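Local structure of fatty acid synthase 1, isoform A (Drosophila melanogaster, 6FN6) at residues 457-460 with 465-468; 609-614 with 881-886; 749-754 with 865-870. The protein probably builds long-chain saturated fatty acids from acetyl-CoA and malonyl-CoA with NADPH, the dehydratase, enoylreductase and ketoreductase region being the piece crystallised here. One frame throughout, in Å; residues are numbered along the deposited sequence.

Contact 1: residues 457-460 with 465-468; sequences VVAT and NWVD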
# COMPACT_ATOMS: atom_id res chain seq x y z
N VAL A 457 22.51 -6.01 -84.36
CA VAL A 457 21.38 -6.84 -83.93
C VAL A 457 20.11 -5.99 -83.93
O VAL A 457 20.11 -4.86 -83.44
CB VAL A 457 21.64 -7.46 -82.55
CG1 VAL A 457 20.46 -8.32 -82.12
CG2 VAL A 457 22.92 -8.28 -82.57
N VAL A 458 19.03 -6.56 -84.45
CA VAL A 458 17.81 -5.81 -84.73
C VAL A 458 17.07 -5.38 -83.47
O VAL A 458 16.55 -4.28 -83.40
CB VAL A 458 16.87 -6.61 -85.65
CG1 VAL A 458 15.70 -5.75 -86.09
CG2 VAL A 458 17.62 -7.15 -86.86
N ALA A 459 17.00 -6.28 -82.49
CA ALA A 459 16.35 -5.97 -81.21
C ALA A 459 14.96 -5.35 -81.41
O ALA A 459 14.70 -4.24 -80.94
CB ALA A 459 17.22 -5.05 -80.37
N THR A 460 14.09 -6.07 -82.09
CA THR A 460 12.72 -5.62 -82.33
C THR A 460 11.72 -6.60 -81.72
O THR A 460 12.07 -7.73 -81.39
CB THR A 460 12.44 -5.47 -83.84
OG1 THR A 460 11.06 -5.15 -84.05
CG2 THR A 460 12.79 -6.75 -84.59
N ASN A 465 12.81 -13.92 -81.05
CA ASN A 465 14.05 -14.63 -80.76
C ASN A 465 15.30 -13.74 -80.81
O ASN A 465 16.42 -14.25 -80.82
CB ASN A 465 14.22 -15.81 -81.72
CG ASN A 465 13.14 -16.86 -81.53
OD1 ASN A 465 13.23 -17.70 -80.64
ND2 ASN A 465 12.10 -16.78 -82.35
N TRP A 466 15.11 -12.42 -80.85
CA TRP A 466 16.24 -11.50 -81.01
C TRP A 466 17.21 -11.62 -79.84
O TRP A 466 18.38 -11.25 -79.96
CB TRP A 466 15.74 -10.06 -81.15
CG TRP A 466 15.27 -9.43 -79.87
CD1 TRP A 466 13.98 -9.35 -79.42
CD2 TRP A 466 16.08 -8.78 -78.88
NE1 TRP A 466 13.94 -8.70 -78.21
CE2 TRP A 466 15.21 -8.34 -77.86
CE3 TRP A 466 17.45 -8.54 -78.75
CZ2 TRP A 466 15.67 -7.67 -76.73
CZ3 TRP A 466 17.90 -7.87 -77.63
CH2 TRP A 466 17.02 -7.44 -76.63
N VAL A 467 16.73 -12.12 -78.71
CA VAL A 467 17.56 -12.28 -77.52
C VAL A 467 18.63 -13.34 -77.76
O VAL A 467 19.78 -13.19 -77.34
CB VAL A 467 16.72 -12.62 -76.28
CG1 VAL A 467 17.59 -12.68 -75.03
CG2 VAL A 467 15.59 -11.62 -76.10
N ASP A 468 18.24 -14.43 -78.42
CA ASP A 468 19.19 -15.49 -78.74
C ASP A 468 20.18 -15.02 -79.80
O ASP A 468 21.35 -15.40 -79.77
CB ASP A 468 18.45 -16.74 -79.23
CG ASP A 468 17.50 -17.30 -78.19
OD1 ASP A 468 17.96 -17.58 -77.06
OD2 ASP A 468 16.30 -17.43 -78.49

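Contact 2: residues 609-614 with 881-886; sequences APINFR and RFMASG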
# COMPACT_ATOMS: atom_id res chain seq x y z
N ALA A 609 -3.20 26.28 -28.78
CA ALA A 609 -3.15 24.91 -28.31
C ALA A 609 -2.09 24.78 -27.22
O ALA A 609 -0.90 24.87 -27.50
CB ALA A 609 -2.85 23.95 -29.46
N PRO A 610 -2.53 24.58 -25.97
CA PRO A 610 -1.55 24.37 -24.89
C PRO A 610 -0.91 22.98 -24.89
O PRO A 610 -1.53 22.01 -25.33
CB PRO A 610 -2.39 24.56 -23.62
CG PRO A 610 -3.59 25.31 -24.04
CD PRO A 610 -3.87 24.85 -25.43
N ILE A 611 0.32 22.91 -24.39
CA ILE A 611 0.96 21.62 -24.14
C ILE A 611 0.72 21.23 -22.69
O ILE A 611 0.83 22.06 -21.79
CB ILE A 611 2.46 21.66 -24.46
CG1 ILE A 611 2.72 22.17 -25.87
CG2 ILE A 611 3.08 20.29 -24.28
CD1 ILE A 611 3.36 23.53 -25.91
N ASN A 612 0.40 19.96 -22.48
CA ASN A 612 0.26 19.42 -21.14
C ASN A 612 1.32 18.35 -20.93
O ASN A 612 1.94 17.90 -21.88
CB ASN A 612 -1.14 18.85 -20.93
CG ASN A 612 -2.19 19.94 -20.76
OD1 ASN A 612 -2.40 20.46 -19.67
ND2 ASN A 612 -2.86 20.29 -21.86
N PHE A 613 1.54 17.95 -19.68
CA PHE A 613 2.58 16.99 -19.36
C PHE A 613 2.40 15.69 -20.15
O PHE A 613 3.38 15.05 -20.52
CB PHE A 613 2.62 16.70 -17.86
CG PHE A 613 3.31 17.77 -17.05
CD1 PHE A 613 4.63 18.09 -17.29
CD2 PHE A 613 2.63 18.45 -16.05
CE1 PHE A 613 5.27 19.07 -16.55
CE2 PHE A 613 3.26 19.43 -15.31
CZ PHE A 613 4.59 19.74 -15.56
N ARG A 614 1.15 15.32 -20.41
CA ARG A 614 0.87 14.09 -21.15
C ARG A 614 1.51 14.13 -22.53
O ARG A 614 2.00 13.12 -23.03
CB ARG A 614 -0.64 13.86 -21.26
CG ARG A 614 -1.02 12.50 -21.84
CD ARG A 614 -2.53 12.40 -22.05
NE ARG A 614 -2.89 11.77 -23.32
CZ ARG A 614 -2.74 12.34 -24.51
NH1 ARG A 614 -2.21 13.55 -24.61
NH2 ARG A 614 -3.10 11.69 -25.61
N ARG A 881 10.68 21.72 -24.89
CA ARG A 881 11.88 21.70 -24.06
C ARG A 881 11.72 22.64 -22.87
O ARG A 881 12.24 22.37 -21.78
CB ARG A 881 13.12 22.07 -24.88
CG ARG A 881 13.53 20.99 -25.86
CD ARG A 881 14.86 21.30 -26.53
NE ARG A 881 15.26 20.24 -27.45
CZ ARG A 881 15.80 19.09 -27.07
NH1 ARG A 881 16.01 18.83 -25.78
NH2 ARG A 881 16.13 18.18 -27.98
N PHE A 882 11.01 23.73 -23.07
CA PHE A 882 10.80 24.73 -22.03
C PHE A 882 9.93 24.18 -20.91
O PHE A 882 10.17 24.45 -19.73
CB PHE A 882 10.19 26.00 -22.61
CG PHE A 882 9.96 27.08 -21.59
CD1 PHE A 882 11.02 27.82 -21.10
CD2 PHE A 882 8.68 27.36 -21.13
CE1 PHE A 882 10.81 28.81 -20.16
CE2 PHE A 882 8.47 28.35 -20.20
CZ PHE A 882 9.54 29.08 -19.71
N MET A 883 8.90 23.41 -21.27
CA MET A 883 8.01 22.85 -20.26
C MET A 883 8.69 21.71 -19.52
O MET A 883 8.50 21.53 -18.32
CB MET A 883 6.70 22.36 -20.89
CG MET A 883 5.68 21.93 -19.85
SD MET A 883 4.03 21.62 -20.50
CE MET A 883 3.14 21.33 -18.97
N ALA A 884 9.50 20.94 -20.24
CA ALA A 884 10.22 19.82 -19.65
C ALA A 884 11.15 20.30 -18.54
O ALA A 884 11.33 19.62 -17.53
CB ALA A 884 11.02 19.08 -20.72
N SER A 885 11.75 21.47 -18.73
CA SER A 885 12.71 22.02 -17.77
C SER A 885 12.07 22.19 -16.40
O SER A 885 12.63 21.78 -15.38
CB SER A 885 13.26 23.36 -18.26
OG SER A 885 12.23 24.33 -18.34
N GLY A 886 10.89 22.80 -16.38
CA GLY A 886 10.13 22.97 -15.15
C GLY A 886 10.30 24.32 -14.48
O GLY A 886 9.87 24.50 -13.34

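Contact 3: residues 749-754 with 865-870; sequences LKRFPK and PLPTSV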
# COMPACT_ATOMS: atom_id res chain seq x y z
N LEU A 749 2.35 33.70 -3.34
CA LEU A 749 2.06 34.64 -2.26
C LEU A 749 1.37 35.89 -2.79
O LEU A 749 0.35 36.32 -2.26
CB LEU A 749 3.35 35.02 -1.52
CG LEU A 749 3.86 34.01 -0.49
CD1 LEU A 749 5.23 34.42 0.03
CD2 LEU A 749 2.88 33.84 0.66
N LYS A 750 1.94 36.47 -3.84
CA LYS A 750 1.47 37.74 -4.39
C LYS A 750 0.17 37.60 -5.18
O LYS A 750 -0.59 38.55 -5.31
CB LYS A 750 2.55 38.34 -5.29
CG LYS A 750 3.88 38.61 -4.59
CD LYS A 750 5.00 38.85 -5.58
CE LYS A 750 6.33 39.06 -4.89
NZ LYS A 750 7.47 39.13 -5.85
N ARG A 751 -0.07 36.41 -5.71
CA ARG A 751 -1.18 36.20 -6.64
C ARG A 751 -2.52 35.88 -5.97
O ARG A 751 -3.57 36.15 -6.57
CB ARG A 751 -0.82 35.09 -7.63
CG ARG A 751 -1.94 34.78 -8.61
CD ARG A 751 -1.43 33.94 -9.77
NE ARG A 751 -2.47 33.63 -10.74
CZ ARG A 751 -2.75 34.36 -11.82
NH1 ARG A 751 -2.05 35.46 -12.08
NH2 ARG A 751 -3.72 33.99 -12.64
N PHE A 752 -2.50 35.31 -4.77
CA PHE A 752 -3.73 34.78 -4.16
C PHE A 752 -4.24 35.49 -2.89
O PHE A 752 -3.47 36.13 -2.17
CB PHE A 752 -3.52 33.30 -3.85
CG PHE A 752 -3.60 32.42 -5.05
CD1 PHE A 752 -4.81 32.16 -5.66
CD2 PHE A 752 -2.45 31.84 -5.58
CE1 PHE A 752 -4.88 31.34 -6.77
CE2 PHE A 752 -2.52 31.03 -6.68
CZ PHE A 752 -3.74 30.78 -7.28
N PRO A 753 -5.56 35.36 -2.62
CA PRO A 753 -6.29 35.89 -1.46
C PRO A 753 -6.12 35.08 -0.16
O PRO A 753 -6.68 34.00 -0.04
CB PRO A 753 -7.76 35.84 -1.92
CG PRO A 753 -7.81 34.78 -2.92
CD PRO A 753 -6.49 34.78 -3.61
N LYS A 754 -5.36 35.62 0.79
CA LYS A 754 -5.16 34.98 2.09
C LYS A 754 -4.46 33.63 1.95
O LYS A 754 -4.95 32.62 2.46
CB LYS A 754 -6.50 34.77 2.80
CG LYS A 754 -6.37 34.35 4.27
CD LYS A 754 -7.66 34.57 5.05
CE LYS A 754 -8.77 33.63 4.57
NZ LYS A 754 -10.02 33.74 5.39
N PRO A 865 -7.90 32.57 -15.79
CA PRO A 865 -6.90 32.05 -16.72
C PRO A 865 -5.50 32.11 -16.12
O PRO A 865 -5.23 32.98 -15.29
CB PRO A 865 -7.04 32.97 -17.94
CG PRO A 865 -7.63 34.23 -17.40
CD PRO A 865 -8.54 33.80 -16.29
N LEU A 866 -4.63 31.21 -16.55
CA LEU A 866 -3.28 31.12 -16.00
C LEU A 866 -2.31 32.02 -16.75
O LEU A 866 -2.60 32.45 -17.86
CB LEU A 866 -2.79 29.68 -16.06
CG LEU A 866 -3.28 28.71 -14.98
CD1 LEU A 866 -4.79 28.56 -15.00
CD2 LEU A 866 -2.61 27.36 -15.19
N PRO A 867 -1.16 32.32 -16.12
CA PRO A 867 -0.07 32.96 -16.87
C PRO A 867 0.31 32.11 -18.08
O PRO A 867 0.15 30.88 -18.03
CB PRO A 867 1.07 33.03 -15.85
CG PRO A 867 0.40 33.01 -14.54
CD PRO A 867 -0.82 32.14 -14.70
N THR A 868 0.79 32.75 -19.14
CA THR A 868 1.10 32.04 -20.37
C THR A 868 2.53 32.27 -20.84
O THR A 868 3.04 33.38 -20.79
CB THR A 868 0.16 32.47 -21.51
OG1 THR A 868 0.20 33.90 -21.66
CG2 THR A 868 -1.27 32.03 -21.22
N SER A 869 3.17 31.19 -21.29
CA SER A 869 4.45 31.27 -21.97
C SER A 869 4.20 30.85 -23.41
O SER A 869 4.18 29.66 -23.72
CB SER A 869 5.49 30.39 -21.30
OG SER A 869 5.58 30.67 -19.91
N VAL A 870 3.98 31.84 -24.27
CA VAL A 870 3.50 31.57 -25.62
C VAL A 870 4.64 31.33 -26.60
O VAL A 870 5.68 31.99 -26.55
CB VAL A 870 2.61 32.74 -26.12
CG1 VAL A 870 1.93 32.36 -27.43
CG2 VAL A 870 1.58 33.12 -25.06

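Contact 1: residues 457-460 with 465-468
A459 lies against one face of the W466 indole where strand 454-457 turns through a short loop into helix 466-480, a strand-turn-helix step in the pseudo-ketoreductase domain, whose family has a Rossmann-type fold. The packed part is a sandwich. A459 CA sits over the five-membered ring, 4.0 Å from its centroid and 29° off the normal, a CH-pi contact displaced toward the rim of the indole, while A459 CB continues over the six-membered ring and comes 3.9 Å from W466 CE3. The T460 backbone extends this layer, its N over the same face and its O close to W466 CD1. The helix supplies the opposite face from its own next residue: V467 CG2 stands 3.7 Å above the plane, over its centre. W466 reaches this slot because its CG lies between the backbone N and the carbonyl carbon (chi1 75°), which swings the indole back over the loop, and A459 offers its CA to the ring from a left-handed backbone conformation. W466 also touches L1076 of helix 1072-1090, and A459 rests on V486 of strand 483-489, so these two side chains are buried. With an alanine at W466, A459 and V467 would probably lose the flat surface they share, and a gap would open toward helix 1072-1090. The looser periphery is V458 in the loop and N465 and D468 at the helix start, all exposed. V457, also buried, touches only peripherally: its CG1 is 4.2 Å from W466 O.

Contact 2: residues 609-614 with 881-886
M883 reaches out from helix 876-885 into the bend where strand 601-611 passes through N612 into helix 613-620, and nearly everything in the contact gathers at its end. CB is directed at the bend, and CG stands anti to the backbone N (chi1 -173°); the remaining torsions are also near 180°, so the side chain is straight and delivers its last two atoms between I611 and F613. CB and CG serve as the spacer that spans the gap between the two backbones, whose closest CA atoms, those of F613 and M883, are 8.0 Å apart. The sulfur is the first atom to meet the other segment: M883 SD lies 3.5 Å from I611 O and 4.1 Å from I611 CG2, the two side chains running alongside with opposite headings. One bond further, M883 CE passes the backbone, 3.7 Å from I611 O and 3.8 Å from F613 N, and then stands over the centre of the phenyl ring in a CH-pi contact. It is 3.8 Å from the F613 centroid and only 5° off the normal, so all six ring carbons are at similar distances from it. SD looks at the same ring obliquely and from farther away, which makes the pair a Met-aromatic contact led by the methyl group. F613 itself is exposed, whereas I611 and M883 are buried and both also touch V892 of strand 891-895, to which I611 is tied by backbone hydrogen bonding. N612 ND2 is held by E642. A helix packed on the sheet in which 601-611 runs antiparallel to the returning strand 891-895 is consistent with the substrate-binding part of the medium-chain dehydrogenase/reductase fold, here that of the enoylreductase.

Contact 3: residues 749-754 with 865-870
The R751 side chain leaves the end of helix 742-751 with CG anti to the backbone N (chi1 178°) and stays extended as far as NE, and a quarter turn about the CD-NE bond (chi4 92°) sets the guanidinium plane with one face toward P867 CD and an edge toward P865 O. The contact bridges two parts of the enoylreductase's medium-chain dehydrogenase/reductase fold: the helix belongs to the Rossmann-type nucleotide-binding part, and the proline-rich turn leads into strand 868-872, which pairs with strand 891-895 in the other part. Little surface is buried, and a single long side chain spans the distance, the nearest CA atoms, of R751 and P867, being 10.8 Å apart. The P867 carbon over the face is offset toward the rim, while the P865 oxygen lies near the plane. At the other end of the side chain, R751 CG rests above the rim of the F752 ring, and F752 packs on helix 719-731. That helix also meets P867 through Q722, so both segments share a neighbour. R751 NH2 makes the closest approach, 3.2 Å from P865 O and 4.0 Å from P867 CD.

How the contacts relate
Along the chain contact 1 comes first. It sits in a separate domain, the pseudo-ketoreductase, on the opposite side of the chain's centre, its centre about 68 Å from that of contact 2 and about 84 Å from that of contact 3. Contacts 2 and 3 both belong to the enoylreductase; their centres are about 17 Å apart, and both segments of contact 3 fall between those of contact 2. Strand 868-872 is followed directly by helix 876-885, and F882 CE2 packs 3.7 Å from S869 OG. Together the two contacts join the returning chain, which ends in strand 891-895 of their shared sheet, to earlier parts of the enoylreductase: segment 609-614 and the nucleotide-binding helix 742-751.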